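Local coordinates for protein uroporphyrinogen III synthase (Thermus thermophilus, PDB 1WCW) that probably acts as a uroporphyrinogen-III synthase, the enzyme that cyclises hydroxymethylbilane to uroporphyrinogen III in tetrapyrrole biosynthesis, at residues Val46-Ala57 / Leu74-Leu85. Residues are numbered along the deposited sequence; the frame is centred on the assembly and turned at random.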
ATOM      1  N   VAL A  46     -16.158  -7.425  12.081  1.00 15.25           N
ATOM      2  CA  VAL A  46     -17.064  -6.329  11.994  1.00 13.50           C
ATOM      3  C   VAL A  46     -17.546  -5.817  13.369  1.00 15.21           C
ATOM      4  O   VAL A  46     -17.646  -4.606  13.647  1.00 13.64           O
ATOM      5  CB  VAL A  46     -18.243  -6.728  11.068  1.00 16.03           C
ATOM      6  CG1 VAL A  46     -19.383  -5.673  11.154  1.00 19.31           C
ATOM      7  CG2 VAL A  46     -17.737  -6.834   9.615  1.00 19.64           C
ATOM      8  N   PRO A  47     -17.840  -6.759  14.295  1.00 16.04           N
ATOM      9  CA  PRO A  47     -18.277  -6.235  15.602  1.00 16.12           C
ATOM     10  C   PRO A  47     -17.272  -5.315  16.315  1.00 15.50           C
ATOM     11  O   PRO A  47     -17.657  -4.476  17.124  1.00 20.38           O
ATOM     12  CB  PRO A  47     -18.534  -7.505  16.411  1.00 15.11           C
ATOM     13  CG  PRO A  47     -18.909  -8.518  15.377  1.00 15.79           C
ATOM     14  CD  PRO A  47     -18.012  -8.206  14.182  1.00 15.61           C
ATOM     15  N   GLU A  48     -15.974  -5.478  16.019  1.00 16.49           N
ATOM     16  CA  GLU A  48     -14.945  -4.667  16.673  1.00 18.99           C
ATOM     17  C   GLU A  48     -14.910  -3.210  16.275  1.00 20.18           C
ATOM     18  O   GLU A  48     -14.359  -2.360  17.009  1.00 25.47           O
ATOM     19  CB  GLU A  48     -13.552  -5.293  16.479  1.00 21.04           C
ATOM     20  CG  GLU A  48     -13.387  -6.617  17.214  1.00 26.92           C
ATOM     21  CD  GLU A  48     -11.932  -7.108  17.223  1.00 36.12           C
ATOM     22  OE1 GLU A  48     -11.068  -6.453  17.843  1.00 44.33           O
ATOM     23  OE2 GLU A  48     -11.650  -8.145  16.592  1.00 43.55           O
ATOM     24  N   TYR A  49     -15.501  -2.868  15.119  1.00 16.67           N
ATOM     25  CA  TYR A  49     -15.539  -1.446  14.765  1.00 16.39           C
ATOM     26  C   TYR A  49     -16.948  -1.007  14.432  1.00 15.95           C
ATOM     27  O   TYR A  49     -17.175  -0.017  13.765  1.00 16.66           O
ATOM     28  CB  TYR A  49     -14.542  -1.102  13.637  1.00 20.18           C
ATOM     29  CG  TYR A  49     -14.759  -1.787  12.318  1.00 13.37           C
ATOM     30  CD1 TYR A  49     -14.433  -3.119  12.085  1.00 15.39           C
ATOM     31  CD2 TYR A  49     -15.282  -1.059  11.245  1.00 19.59           C
ATOM     32  CE1 TYR A  49     -14.604  -3.691  10.886  1.00 15.19           C
ATOM     33  CE2 TYR A  49     -15.454  -1.652  10.004  1.00 17.86           C
ATOM     34  CZ  TYR A  49     -15.126  -2.944   9.809  1.00 14.85           C
ATOM     35  OH  TYR A  49     -15.242  -3.498   8.575  1.00 19.78           O
ATOM     36  N   ARG A  50     -17.930  -1.778  14.910  1.00 14.14           N
ATOM     37  CA  ARG A  50     -19.355  -1.459  14.677  1.00 16.68           C
ATOM     38  C   ARG A  50     -19.713  -0.034  15.091  1.00 14.58           C
ATOM     39  O   ARG A  50     -20.569   0.639  14.495  1.00 17.50           O
ATOM     40  CB  ARG A  50     -20.252  -2.518  15.369  1.00 17.59           C
ATOM     41  CG  ARG A  50     -20.343  -2.352  16.807  1.00 28.56           C
ATOM     42  CD  ARG A  50     -21.104  -3.515  17.391  1.00 34.48           C
ATOM     43  NE  ARG A  50     -22.526  -3.489  17.127  1.00 40.36           N
ATOM     44  CZ  ARG A  50     -23.401  -3.675  18.106  1.00 41.31           C
ATOM     45  NH1 ARG A  50     -24.705  -3.682  17.877  1.00 38.41           N
ATOM     46  NH2 ARG A  50     -22.933  -3.804  19.345  1.00 44.21           N
ATOM     47  N   ASP A  51     -19.081   0.438  16.161  1.00 16.77           N
ATOM     48  CA  ASP A  51     -19.318   1.760  16.719  1.00 17.91           C
ATOM     49  C   ASP A  51     -18.969   2.867  15.661  1.00 16.52           C
ATOM     50  O   ASP A  51     -19.710   3.846  15.483  1.00 16.79           O
ATOM     51  CB  ASP A  51     -18.373   1.834  17.946  1.00 23.34           C
ATOM     52  CG  ASP A  51     -17.241   0.723  17.867  1.00 37.74           C
ATOM     53  OD1 ASP A  51     -17.527  -0.504  18.003  1.00 33.28           O
ATOM     54  OD2 ASP A  51     -16.057   1.055  17.625  1.00 41.65           O
ATOM     55  N   GLN A  52     -17.861   2.627  14.964  1.00 16.14           N
ATOM     56  CA  GLN A  52     -17.399   3.575  13.943  1.00 15.10           C
ATOM     57  C   GLN A  52     -18.319   3.533  12.721  1.00 14.00           C
ATOM     58  O   GLN A  52     -18.615   4.569  12.147  1.00 13.61           O
ATOM     59  CB  GLN A  52     -16.009   3.211  13.486  1.00 17.55           C
ATOM     60  CG  GLN A  52     -14.975   3.031  14.639  1.00 26.83           C
ATOM     61  CD  GLN A  52     -14.899   4.208  15.557  1.00 38.14           C
ATOM     62  OE1 GLN A  52     -14.579   5.333  15.141  1.00 39.78           O
ATOM     63  NE2 GLN A  52     -15.156   3.961  16.849  1.00 37.53           N
ATOM     64  N   VAL A  53     -18.787   2.330  12.353  1.00 13.87           N
ATOM     65  CA  VAL A  53     -19.683   2.203  11.195  1.00 12.66           C
ATOM     66  C   VAL A  53     -21.018   2.864  11.499  1.00 11.97           C
ATOM     67  O   VAL A  53     -21.601   3.557  10.648  1.00 13.30           O
ATOM     68  CB  VAL A  53     -19.874   0.725  10.781  1.00 13.61           C
ATOM     69  CG1 VAL A  53     -20.670   0.746   9.441  1.00 13.32           C
ATOM     70  CG2 VAL A  53     -18.512   0.029  10.501  1.00 13.82           C
ATOM     71  N   ARG A  54     -21.516   2.691  12.727  1.00 13.93           N
ATOM     72  CA  ARG A  54     -22.782   3.356  13.116  1.00 16.53           C
ATOM     73  C   ARG A  54     -22.667   4.888  13.044  1.00 15.26           C
ATOM     74  O   ARG A  54     -23.584   5.583  12.580  1.00 17.92           O
ATOM     75  CB  ARG A  54     -23.179   2.968  14.547  1.00 20.01           C
ATOM     76  CG  ARG A  54     -23.640   1.530  14.665  1.00 25.30           C
ATOM     77  CD  ARG A  54     -23.970   1.157  16.131  1.00 34.71           C
ATOM     78  NE  ARG A  54     -24.690  -0.109  16.189  1.00 43.32           N
ATOM     79  CZ  ARG A  54     -25.875  -0.333  15.612  1.00 46.86           C
ATOM     80  NH1 ARG A  54     -26.441  -1.528  15.717  1.00 52.56           N
ATOM     81  NH2 ARG A  54     -26.505   0.632  14.940  1.00 48.78           N
ATOM     82  N   ALA A  55     -21.500   5.378  13.481  1.00 15.72           N
ATOM     83  CA  ALA A  55     -21.254   6.806  13.414  1.00 16.20           C
ATOM     84  C   ALA A  55     -21.269   7.282  11.959  1.00 15.88           C
ATOM     85  O   ALA A  55     -21.840   8.350  11.624  1.00 17.54           O
ATOM     86  CB  ALA A  55     -19.930   7.165  14.091  1.00 17.00           C
ATOM     87  N   LEU A  56     -20.585   6.534  11.071  1.00 13.11           N
ATOM     88  CA  LEU A  56     -20.620   6.906   9.662  1.00 12.86           C
ATOM     89  C   LEU A  56     -22.069   6.921   9.140  1.00 14.51           C
ATOM     90  O   LEU A  56     -22.470   7.792   8.327  1.00 13.94           O
ATOM     91  CB  LEU A  56     -19.783   5.903   8.847  1.00 12.16           C
ATOM     92  CG  LEU A  56     -19.826   6.009   7.360  1.00 10.57           C
ATOM     93  CD1 LEU A  56     -19.262   7.372   6.939  1.00 14.62           C
ATOM     94  CD2 LEU A  56     -18.977   4.864   6.758  1.00 12.80           C
ATOM     95  N   ALA A  57     -22.896   5.954   9.585  1.00 13.25           N
ATOM     96  CA  ALA A  57     -24.282   5.880   9.089  1.00 12.69           C
ATOM     97  C   ALA A  57     -25.155   7.095   9.519  1.00 14.77           C
ATOM     98  O   ALA A  57     -26.223   7.296   8.965  1.00 17.86           O
ATOM     99  CB  ALA A  57     -24.931   4.531   9.587  1.00 15.32           C
ATOM    100  N   LEU A  74     -15.687  -1.898   3.980  1.00  9.53           N
ATOM    101  CA  LEU A  74     -16.578  -1.080   4.728  1.00  8.70           C
ATOM    102  C   LEU A  74     -18.018  -1.215   4.270  1.00  9.80           C
ATOM    103  O   LEU A  74     -18.929  -1.251   5.121  1.00  9.83           O
ATOM    104  CB  LEU A  74     -16.087   0.388   4.621  1.00 11.88           C
ATOM    105  CG  LEU A  74     -16.875   1.412   5.381  1.00 15.04           C
ATOM    106  CD1 LEU A  74     -16.891   1.126   6.851  1.00 22.49           C
ATOM    107  CD2 LEU A  74     -16.228   2.817   5.149  1.00 17.77           C
ATOM    108  N   LEU A  75     -18.244  -1.236   2.975  1.00  9.65           N
ATOM    109  CA  LEU A  75     -19.596  -1.404   2.461  1.00 11.28           C
ATOM    110  C   LEU A  75     -20.158  -2.787   2.921  1.00 11.92           C
ATOM    111  O   LEU A  75     -21.346  -2.857   3.338  1.00 12.58           O
ATOM    112  CB  LEU A  75     -19.590  -1.278   0.924  1.00 12.42           C
ATOM    113  CG  LEU A  75     -19.334   0.164   0.480  1.00 12.83           C
ATOM    114  CD1 LEU A  75     -19.123   0.140  -1.003  1.00 15.66           C
ATOM    115  CD2 LEU A  75     -20.467   1.064   0.827  1.00 16.87           C
ATOM    116  N   GLU A  76     -19.337  -3.830   2.908  1.00 11.82           N
ATOM    117  CA  GLU A  76     -19.786  -5.119   3.408  1.00 10.46           C
ATOM    118  C   GLU A  76     -20.111  -5.039   4.892  1.00 12.99           C
ATOM    119  O   GLU A  76     -21.032  -5.676   5.353  1.00 12.66           O
ATOM    120  CB  GLU A  76     -18.696  -6.161   3.227  1.00 13.84           C
ATOM    121  CG  GLU A  76     -18.452  -6.625   1.825  1.00 17.57           C
ATOM    122  CD  GLU A  76     -17.227  -7.581   1.642  1.00 25.73           C
ATOM    123  OE1 GLU A  76     -16.890  -7.837   0.453  1.00 35.50           O
ATOM    124  OE2 GLU A  76     -16.609  -8.086   2.624  1.00 27.69           O
ATOM    125  N   ALA A  77     -19.337  -4.285   5.668  1.00  9.99           N
ATOM    126  CA  ALA A  77     -19.602  -4.147   7.089  1.00 10.17           C
ATOM    127  C   ALA A  77     -20.927  -3.468   7.308  1.00 11.33           C
ATOM    128  O   ALA A  77     -21.714  -3.879   8.205  1.00 10.73           O
ATOM    129  CB  ALA A  77     -18.500  -3.331   7.757  1.00 11.19           C
ATOM    130  N   GLY A  78     -21.252  -2.442   6.492  1.00 10.34           N
ATOM    131  CA  GLY A  78     -22.556  -1.804   6.591  1.00 10.55           C
ATOM    132  C   GLY A  78     -23.675  -2.804   6.340  1.00  9.63           C
ATOM    133  O   GLY A  78     -24.722  -2.793   7.067  1.00 11.88           O
ATOM    134  N   LYS A  79     -23.523  -3.645   5.372  1.00 11.14           N
ATOM    135  CA  LYS A  79     -24.556  -4.635   5.089  1.00 13.44           C
ATOM    136  C   LYS A  79     -24.705  -5.618   6.256  1.00 12.51           C
ATOM    137  O   LYS A  79     -25.843  -5.934   6.684  1.00 12.36           O
ATOM    138  CB  LYS A  79     -24.172  -5.401   3.832  1.00 13.53           C
ATOM    139  CG  LYS A  79     -24.307  -4.557   2.548  1.00 19.79           C
ATOM    140  CD  LYS A  79     -23.779  -5.365   1.350  1.00 29.85           C
ATOM    141  CE  LYS A  79     -22.249  -5.385   1.340  1.00 41.96           C
ATOM    142  NZ  LYS A  79     -21.590  -5.834   0.076  1.00 40.28           N
ATOM    143  N   ALA A  80     -23.587  -6.072   6.802  1.00  9.79           N
ATOM    144  CA  ALA A  80     -23.633  -7.077   7.891  1.00  9.58           C
ATOM    145  C   ALA A  80     -24.255  -6.443   9.135  1.00 10.40           C
ATOM    146  O   ALA A  80     -24.902  -7.150   9.948  1.00 11.42           O
ATOM    147  CB  ALA A  80     -22.226  -7.599   8.195  1.00 11.96           C
ATOM    148  N   LEU A  81     -24.128  -5.137   9.358  1.00 10.81           N
ATOM    149  CA  LEU A  81     -24.703  -4.499  10.504  1.00 11.15           C
ATOM    150  C   LEU A  81     -26.110  -4.008  10.234  1.00 13.57           C
ATOM    151  O   LEU A  81     -26.762  -3.445  11.116  1.00 17.08           O
ATOM    152  CB  LEU A  81     -23.788  -3.304  10.910  1.00 12.66           C
ATOM    153  CG  LEU A  81     -22.449  -3.770  11.451  1.00 12.48           C
ATOM    154  CD1 LEU A  81     -21.471  -2.534  11.678  1.00 14.85           C
ATOM    155  CD2 LEU A  81     -22.604  -4.435  12.830  1.00 16.40           C
ATOM    156  N   GLY A  82     -26.647  -4.157   9.034  1.00 12.09           N
ATOM    157  CA  GLY A  82     -27.973  -3.635   8.792  1.00 15.20           C
ATOM    158  C   GLY A  82     -28.024  -2.122   8.741  1.00 15.94           C
ATOM    159  O   GLY A  82     -29.039  -1.523   9.107  1.00 18.81           O
ATOM    160  N   LEU A  83     -26.973  -1.483   8.202  1.00 15.75           N
ATOM    161  CA  LEU A  83     -26.920  -0.039   8.146  1.00 17.41           C
ATOM    162  C   LEU A  83     -26.879   0.452   6.723  1.00 17.79           C
ATOM    163  O   LEU A  83     -26.359  -0.199   5.841  1.00 22.01           O
ATOM    164  CB  LEU A  83     -25.677   0.436   8.876  1.00 17.76           C
ATOM    165  CG  LEU A  83     -25.574   0.199  10.362  1.00 17.89           C
ATOM    166  CD1 LEU A  83     -24.171   0.547  10.823  1.00 21.42           C
ATOM    167  CD2 LEU A  83     -26.629   1.021  11.118  1.00 20.75           C
ATOM    168  N   ASP A  84     -27.460   1.617   6.498  1.00 18.15           N
ATOM    169  CA  ASP A  84     -27.401   2.211   5.206  1.00 18.78           C
ATOM    170  C   ASP A  84     -26.214   3.170   5.162  1.00 15.87           C
ATOM    171  O   ASP A  84     -26.210   4.229   5.839  1.00 16.12           O
ATOM    172  CB  ASP A  84     -28.693   2.975   4.916  1.00 18.66           C
ATOM    173  CG  ASP A  84     -28.545   3.930   3.766  1.00 24.89           C
ATOM    174  OD1 ASP A  84     -27.842   3.588   2.788  1.00 25.88           O
ATOM    175  OD2 ASP A  84     -29.156   5.019   3.825  1.00 36.06           O
ATOM    176  N   LEU A  85     -25.191   2.759   4.394  1.00 14.77           N
ATOM    177  CA  LEU A  85     -24.002   3.614   4.230  1.00 13.38           C
ATOM    178  C   LEU A  85     -24.054   4.331   2.897  1.00 16.25           C
ATOM    179  O   LEU A  85     -23.421   5.384   2.742  1.00 15.73           O
ATOM    180  CB  LEU A  85     -22.742   2.756   4.318  1.00 14.43           C
ATOM    181  CG  LEU A  85     -22.505   2.061   5.651  1.00 11.69           C
ATOM    182  CD1 LEU A  85     -21.134   1.394   5.591  1.00 12.86           C
ATOM    183  CD2 LEU A  85     -22.540   3.002   6.824  1.00 15.16           C
TER
HETATM  184  O   HOH W   1     -27.879   5.727   7.384  1.00 25.43           O
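Val53 of helix 50-57 faces Gly78 and Leu81 where this helix crosses the C-terminal part of helix 68-80 almost at a right angle (-91°), the short axes coming within 10.3 Å. The Val53 side chain sits at the middle of an apolar cluster. With CG1 anti to the backbone N (chi1 -172°), that methyl is directed at Leu83 CD1, 3.8 Å away, and at both methyls of Leu85, whereas CG2 lies against Leu74 and Leu81, with Ala77 slightly farther off. Leu81 fits between Val46 and Val53: it and Val46 reach toward each other tip to tip, Val46 CG1 settling 3.6 Å from Leu81 CG and close to both methyls, which also touch Arg50 CB, while Leu81 CD1 reaches Val53 CB at 3.7 Å. Cutting Leu81 back to an alanine is likely to leave a gap between Val46, Arg50 and Val53. The Ala77 methyl lies against Tyr49, its CB 3.4 Å from Tyr49 OH. Deeper in, Leu56 and Leu74 meet tip to tip through their CD2 methyls, and Leu85 crosses Leu56 at about a right angle. On the more exposed side Arg54 runs extended across Leu83, bringing NH2 to 3.8 Å from Leu83 CD2. One water donates to both Ala57 O and Asp84 O, bridging the two backbones. Gly82, with positive phi, closes helix 68-80 in a Schellman motif, and the chain turns back so that Leu83 and Leu85 join the same cluster. Tyr49 and Gln52 touch strand 155-167 of the mixed sheet, and strand 62-65 of that sheet links the two near-perpendicular helices, within one of the two α/β domains of the HemD fold.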